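Local coordinates for protein chitinase A (Cycas revoluta, PDB 4MNK) that probably hydrolyses the beta-1,4 linkages of chitin as a class V plant chitinase of glycoside hydrolase family 18, at residues L126-F131 with T173-Q178; N250-V253 with A257-V260. All coordinates share one frame; numbering follows the deposited sequence.

Contact 1 (L126-F131 with T173-Q178); sequences LEMENF and TEYPVQ
The first turns of helix 125-149 come up beside the extended run from Thr-173 to Pro-176, and the backbones approach most closely at Met-128 and Thr-173, whose CA atoms are 7.1 Å apart. Nearly everything the helix contributes is one side chain, Met-128, which illustrates how a flexible thioether can fit several unlike surfaces in turn. At its base, CB lies 3.4 Å from OG1 of Thr-173, the two side chains passing each other at a slant; Gln-125, at the start of the helix, is hydrogen-bonded to that hydroxyl through OE1. With CG anti to the backbone N (chi1 -176°) the chain starts out from the helix, and bends at chi2 (61°) and chi3 (78°) then fold the methyl round, leaving CE 3.4 Å from the carbonyl O of Glu-174. In the (beta/alpha)8 TIM barrel of family 18, helix 125-149 links the parallel strands 114-119 and 155-161, and the chain leaving the latter passes Met-128 before entering helix 177-183, with Pro-176 as its N-cap residue. SD of Met-128 packs 3.8 Å from CD of Pro-176, the two side chains reaching toward each other. The methyl also reaches the ring of Tyr-175 obliquely, 4.0 Å separating CE from CD2, while Tyr-175 OH accepts a hydrogen bond from the backbone N of Tyr-161, a residue lining an occupied glycan pocket. Leu-166 and Pro-122 also touch Met-128.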
ATOM      1  N   LEU A 126     -11.549 -13.643  15.874  1.00  9.59           N
ATOM      2  CA  LEU A 126     -11.184 -12.959  17.116  1.00  9.22           C
ATOM      3  C   LEU A 126     -10.363 -11.700  16.846  1.00  8.89           C
ATOM      4  O   LEU A 126     -10.597 -10.654  17.455  1.00  8.69           O
ATOM      5  CB  LEU A 126     -10.422 -13.894  18.066  1.00  9.39           C
ATOM      6  CG  LEU A 126      -9.869 -13.247  19.345  1.00  9.52           C
ATOM      7  CD1 LEU A 126     -10.985 -12.662  20.212  1.00  9.54           C
ATOM      8  CD2 LEU A 126      -9.031 -14.233  20.138  1.00  9.85           C
ATOM      9  N   GLU A 127      -9.411 -11.808  15.926  1.00  8.59           N
ATOM     10  CA  GLU A 127      -8.546 -10.685  15.595  1.00  8.55           C
ATOM     11  C   GLU A 127      -9.289  -9.554  14.891  1.00  8.45           C
ATOM     12  O   GLU A 127      -9.002  -8.384  15.138  1.00  8.31           O
ATOM     13  CB  GLU A 127      -7.321 -11.145  14.802  1.00  8.57           C
ATOM     14  CG  GLU A 127      -6.416 -12.105  15.580  1.00  9.36           C
ATOM     15  CD  GLU A 127      -6.074 -11.611  16.985  1.00  9.84           C
ATOM     16  OE1 GLU A 127      -5.905 -10.389  17.181  1.00  9.84           O
ATOM     17  OE2 GLU A 127      -5.962 -12.454  17.896  1.00 10.98           O
ATOM     18  N   MET A 128     -10.256  -9.896  14.041  1.00  8.59           N
ATOM     19  CA  MET A 128     -11.114  -8.878  13.436  1.00  8.99           C
ATOM     20  C   MET A 128     -11.964  -8.180  14.500  1.00  9.03           C
ATOM     21  O   MET A 128     -12.058  -6.954  14.513  1.00  8.95           O
ATOM     22  CB  MET A 128     -12.000  -9.468  12.335  1.00  9.10           C
ATOM     23  CG  MET A 128     -12.863  -8.433  11.600  1.00  9.75           C
ATOM     24  SD  MET A 128     -11.916  -7.146  10.753  1.00 10.79           S
ATOM     25  CE  MET A 128     -11.387  -8.030   9.288  1.00 12.05           C
ATOM     26  N   GLU A 129     -12.559  -8.967  15.397  1.00  9.24           N
ATOM     27  CA  GLU A 129     -13.385  -8.431  16.481  1.00  9.67           C
ATOM     28  C   GLU A 129     -12.618  -7.438  17.349  1.00  8.95           C
ATOM     29  O   GLU A 129     -13.132  -6.373  17.696  1.00  8.86           O
ATOM     30  CB  GLU A 129     -13.938  -9.567  17.346  1.00 10.43           C
ATOM     31  CG  GLU A 129     -15.046 -10.373  16.683  1.00 13.10           C
ATOM     32  CD  GLU A 129     -15.387 -11.660  17.421  1.00 16.01           C
ATOM     33  OE1 GLU A 129     -14.755 -11.963  18.458  1.00 17.80           O
ATOM     34  OE2 GLU A 129     -16.294 -12.380  16.952  1.00 18.01           O
ATOM     35  N   ASN A 130     -11.380  -7.786  17.693  1.00  8.38           N
ATOM     36  CA  ASN A 130     -10.565  -6.913  18.529  1.00  7.99           C
ATOM     37  C   ASN A 130     -10.042  -5.688  17.777  1.00  7.61           C
ATOM     38  O   ASN A 130      -9.889  -4.615  18.364  1.00  7.43           O
ATOM     39  CB  ASN A 130      -9.429  -7.695  19.186  1.00  8.09           C
ATOM     40  CG  ASN A 130      -9.926  -8.682  20.237  1.00  8.19           C
ATOM     41  OD1 ASN A 130     -11.088  -8.645  20.653  1.00  9.43           O
ATOM     42  ND2 ASN A 130      -9.039  -9.564  20.677  1.00  8.50           N
ATOM     43  N   PHE A 131      -9.779  -5.853  16.481  1.00  7.34           N
ATOM     44  CA  PHE A 131      -9.381  -4.737  15.619  1.00  7.29           C
ATOM     45  C   PHE A 131     -10.520  -3.725  15.498  1.00  7.31           C
ATOM     46  O   PHE A 131     -10.285  -2.517  15.526  1.00  7.22           O
ATOM     47  CB  PHE A 131      -8.949  -5.258  14.244  1.00  7.27           C
ATOM     48  CG  PHE A 131      -8.273  -4.231  13.362  1.00  7.32           C
ATOM     49  CD1 PHE A 131      -8.563  -4.188  12.004  1.00  7.86           C
ATOM     50  CD2 PHE A 131      -7.336  -3.332  13.872  1.00  7.04           C
ATOM     51  CE1 PHE A 131      -7.939  -3.268  11.161  1.00  8.26           C
ATOM     52  CE2 PHE A 131      -6.709  -2.401  13.034  1.00  7.68           C
ATOM     53  CZ  PHE A 131      -7.014  -2.374  11.677  1.00  7.77           C
ATOM     54  N   THR A 173     -12.856 -14.699   8.227  1.00 12.97           N
ATOM     55  CA  THR A 173     -13.469 -13.422   8.578  1.00 12.06           C
ATOM     56  C   THR A 173     -13.533 -12.549   7.322  1.00 11.27           C
ATOM     57  O   THR A 173     -13.150 -12.987   6.232  1.00 10.92           O
ATOM     58  CB  THR A 173     -12.729 -12.708   9.756  1.00 12.02           C
ATOM     59  OG1 THR A 173     -13.506 -11.593  10.212  1.00 12.00           O
ATOM     60  CG2 THR A 173     -11.330 -12.242   9.349  1.00 12.15           C
ATOM     61  N   GLU A 174     -14.036 -11.328   7.469  1.00 10.81           N
ATOM     62  CA  GLU A 174     -14.128 -10.394   6.355  1.00 10.44           C
ATOM     63  C   GLU A 174     -14.133  -8.970   6.880  1.00  9.98           C
ATOM     64  O   GLU A 174     -14.471  -8.736   8.040  1.00  9.98           O
ATOM     65  CB  GLU A 174     -15.380 -10.667   5.512  1.00 10.80           C
ATOM     66  CG  GLU A 174     -16.705 -10.462   6.232  1.00 12.09           C
ATOM     67  CD  GLU A 174     -17.872 -11.000   5.435  1.00 13.83           C
ATOM     68  OE1 GLU A 174     -18.035 -12.237   5.382  1.00 15.70           O
ATOM     69  OE2 GLU A 174     -18.622 -10.184   4.861  1.00 15.01           O
ATOM     70  N   TYR A 175     -13.760  -8.020   6.030  1.00  9.18           N
ATOM     71  CA  TYR A 175     -13.769  -6.616   6.422  1.00  8.90           C
ATOM     72  C   TYR A 175     -15.202  -6.111   6.558  1.00  8.88           C
ATOM     73  O   TYR A 175     -16.008  -6.274   5.635  1.00  8.94           O
ATOM     74  CB  TYR A 175     -13.002  -5.764   5.414  1.00  8.57           C
ATOM     75  CG  TYR A 175     -11.514  -6.018   5.392  1.00  7.99           C
ATOM     76  CD1 TYR A 175     -10.946  -6.839   4.422  1.00  7.87           C
ATOM     77  CD2 TYR A 175     -10.672  -5.434   6.340  1.00  7.77           C
ATOM     78  CE1 TYR A 175      -9.574  -7.080   4.392  1.00  7.37           C
ATOM     79  CE2 TYR A 175      -9.297  -5.667   6.323  1.00  7.28           C
ATOM     80  CZ  TYR A 175      -8.753  -6.489   5.342  1.00  7.20           C
ATOM     81  OH  TYR A 175      -7.394  -6.723   5.305  1.00  7.17           O
ATOM     82  N   PRO A 176     -15.529  -5.508   7.715  1.00  8.78           N
ATOM     83  CA  PRO A 176     -16.874  -4.964   7.905  1.00  8.73           C
ATOM     84  C   PRO A 176     -16.996  -3.611   7.199  1.00  8.69           C
ATOM     85  O   PRO A 176     -16.566  -2.588   7.735  1.00  8.73           O
ATOM     86  CB  PRO A 176     -16.985  -4.827   9.428  1.00  8.85           C
ATOM     87  CG  PRO A 176     -15.573  -4.658   9.906  1.00  8.92           C
ATOM     88  CD  PRO A 176     -14.689  -5.378   8.923  1.00  8.80           C
ATOM     89  N   VAL A 177     -17.570  -3.616   5.997  1.00  8.79           N
ATOM     90  CA  VAL A 177     -17.481  -2.444   5.117  1.00  9.09           C
ATOM     91  C   VAL A 177     -18.259  -1.219   5.596  1.00  8.81           C
ATOM     92  O   VAL A 177     -17.806  -0.095   5.405  1.00  8.64           O
ATOM     93  CB  VAL A 177     -17.810  -2.763   3.628  1.00  9.37           C
ATOM     94  CG1 VAL A 177     -16.861  -3.822   3.090  1.00  9.66           C
ATOM     95  CG2 VAL A 177     -19.263  -3.188   3.448  1.00  9.89           C
ATOM     96  N   GLN A 178     -19.419  -1.437   6.216  1.00  8.61           N
ATOM     97  CA  GLN A 178     -20.216  -0.330   6.741  1.00  8.44           C
ATOM     98  C   GLN A 178     -19.489   0.339   7.913  1.00  8.19           C
ATOM     99  O   GLN A 178     -19.418   1.568   7.992  1.00  8.28           O
ATOM    100  CB  GLN A 178     -21.604  -0.816   7.161  1.00  8.30           C
ATOM    101  CG  GLN A 178     -22.557   0.293   7.565  1.00  8.73           C
ATOM    102  CD  GLN A 178     -23.775  -0.240   8.281  1.00  8.78           C
ATOM    103  OE1 GLN A 178     -23.676  -0.787   9.380  1.00  8.93           O
ATOM    104  NE2 GLN A 178     -24.934  -0.091   7.656  1.00  9.65           N
TER

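Contact 2 (N250-V253 with A257-V260)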
ATOM      1  N   ASN A 250      15.663 -21.048 -20.585  1.00 14.46           N
ATOM      2  CA  ASN A 250      15.793 -19.714 -21.185  1.00 14.49           C
ATOM      3  C   ASN A 250      14.995 -19.494 -22.472  1.00 14.73           C
ATOM      4  O   ASN A 250      14.863 -18.361 -22.939  1.00 14.90           O
ATOM      5  CB  ASN A 250      17.270 -19.365 -21.413  1.00 14.44           C
ATOM      6  CG  ASN A 250      18.018 -19.097 -20.120  1.00 14.04           C
ATOM      7  OD1 ASN A 250      17.522 -19.376 -19.029  1.00 13.97           O
ATOM      8  ND2 ASN A 250      19.223 -18.555 -20.238  1.00 14.05           N
ATOM      9  N   ASN A 251      14.466 -20.573 -23.044  1.00 14.92           N
ATOM     10  CA  ASN A 251      13.632 -20.468 -24.243  1.00 15.13           C
ATOM     11  C   ASN A 251      12.129 -20.478 -23.945  1.00 14.91           C
ATOM     12  O   ASN A 251      11.306 -20.389 -24.861  1.00 15.11           O
ATOM     13  CB  ASN A 251      14.008 -21.535 -25.281  1.00 15.44           C
ATOM     14  CG  ASN A 251      13.939 -22.953 -24.733  1.00 16.08           C
ATOM     15  OD1 ASN A 251      13.502 -23.186 -23.602  1.00 17.15           O
ATOM     16  ND2 ASN A 251      14.370 -23.914 -25.542  1.00 17.13           N
ATOM     17  N   GLU A 252      11.783 -20.594 -22.665  1.00 14.61           N
ATOM     18  CA  GLU A 252      10.397 -20.471 -22.220  1.00 14.33           C
ATOM     19  C   GLU A 252      10.292 -19.217 -21.370  1.00 14.10           C
ATOM     20  O   GLU A 252      10.698 -19.203 -20.205  1.00 14.18           O
ATOM     21  CB  GLU A 252       9.948 -21.714 -21.453  1.00 14.40           C
ATOM     22  CG  GLU A 252       9.836 -22.951 -22.328  1.00 14.61           C
ATOM     23  CD  GLU A 252       9.320 -24.150 -21.575  1.00 14.94           C
ATOM     24  OE1 GLU A 252       8.117 -24.171 -21.233  1.00 15.42           O
ATOM     25  OE2 GLU A 252      10.120 -25.077 -21.337  1.00 14.51           O
ATOM     26  N   VAL A 253       9.747 -18.165 -21.973  1.00 13.80           N
ATOM     27  CA  VAL A 253       9.902 -16.807 -21.450  1.00 13.80           C
ATOM     28  C   VAL A 253       8.593 -16.041 -21.276  1.00 13.77           C
ATOM     29  O   VAL A 253       8.610 -14.860 -20.920  1.00 13.66           O
ATOM     30  CB  VAL A 253      10.858 -15.971 -22.346  1.00 13.94           C
ATOM     31  CG1 VAL A 253      12.276 -16.521 -22.292  1.00 14.18           C
ATOM     32  CG2 VAL A 253      10.351 -15.922 -23.790  1.00 13.97           C
ATOM     33  N   ALA A 257       5.561 -19.775 -17.695  1.00 14.04           N
ATOM     34  CA  ALA A 257       6.827 -20.477 -17.913  1.00 13.87           C
ATOM     35  C   ALA A 257       7.333 -21.076 -16.597  1.00 13.78           C
ATOM     36  O   ALA A 257       7.193 -20.440 -15.552  1.00 13.90           O
ATOM     37  CB  ALA A 257       7.861 -19.525 -18.494  1.00 14.07           C
ATOM     38  N   PRO A 258       7.920 -22.291 -16.647  0.50 13.62           N
ATOM     39  CA  PRO A 258       8.430 -22.937 -15.434  0.50 13.53           C
ATOM     40  C   PRO A 258       9.579 -22.153 -14.803  0.50 13.50           C
ATOM     41  O   PRO A 258      10.421 -21.603 -15.520  0.50 13.29           O
ATOM     42  CB  PRO A 258       8.927 -24.295 -15.941  0.50 13.53           C
ATOM     43  CG  PRO A 258       9.201 -24.082 -17.385  0.50 13.49           C
ATOM     44  CD  PRO A 258       8.143 -23.128 -17.840  0.50 13.61           C
ATOM     45  N   ALA A 259       9.595 -22.105 -13.474  1.00 13.54           N
ATOM     46  CA  ALA A 259      10.604 -21.356 -12.724  1.00 13.87           C
ATOM     47  C   ALA A 259      11.234 -22.195 -11.612  1.00 14.14           C
ATOM     48  O   ALA A 259      10.663 -23.204 -11.182  1.00 14.38           O
ATOM     49  CB  ALA A 259       9.994 -20.086 -12.157  1.00 13.88           C
ATOM     50  N   VAL A 260      12.407 -21.769 -11.145  1.00 14.40           N
ATOM     51  CA  VAL A 260      13.184 -22.533 -10.158  1.00 14.74           C
ATOM     52  C   VAL A 260      13.492 -21.782  -8.854  1.00 14.78           C
ATOM     53  O   VAL A 260      14.242 -22.277  -8.003  1.00 15.37           O
ATOM     54  CB  VAL A 260      14.498 -23.105 -10.769  1.00 14.84           C
ATOM     55  CG1 VAL A 260      14.185 -24.185 -11.796  1.00 15.20           C
ATOM     56  CG2 VAL A 260      15.347 -21.996 -11.389  1.00 15.01           C
TER
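Glu-252 is the residue through which the loop between strands 234-247 and 259-260, probably in the insertion domain of class V chitinases, meets the returning chain at Ala-257 and Pro-258; its CA comes within 5.6 Å of that of Ala-257. Backbone bonds of Pro-258 with Lys-248 and Val-260 with Leu-246 bring that chain back beside the strand it left. The side chain of Glu-252 leaves with CG beside the backbone N and anti to the carbonyl carbon (chi1 -68°), then runs out extended to cross the pyrrolidine of Pro-258 at roughly a right angle. In the conformer of Pro-258 described, one of two modelled, OE1 of Glu-252 is 3.5 Å from its CD. The other oxygen, OE2, accepts a hydrogen bond from Asn-249 ND2, which helps to fix the rotation of the acid group. Further along, the carbonyl O of Glu-252 touches the methyl of Ala-257, 3.3 Å from CB. Val-253 adds little, its backbone N standing 4.2 Å from CB of Ala-257, while its carbonyl O accepts a hydrogen bond from Trp-301 NE1. Across these two segments the loop meets through van der Waals contacts, chiefly of oxygen with carbon, so directional polar bonding is left to neighbours such as Asn-249 and Trp-301.

From the N terminus, the chain lays down the first four barrel strands before reaching helix 125-149, where contact 1 opens. It closes only after 41 intervening residues, once strand 155-161 and the small hairpin of 165-166 and 173-174 have been made, and so ties one barrel helix to the approach of the next. Contact 2 is a far shorter closure, with three residues between its segments, lying after strand 234-247 in what matches the insertion domain of class V chitinases. The two loops are in series, neither nesting nor crossing. Their centres stand about 41 Å apart and their nearest atoms about 28 Å; contact 1 belongs to the barrel and contact 2 probably to the insertion, with no touch between them.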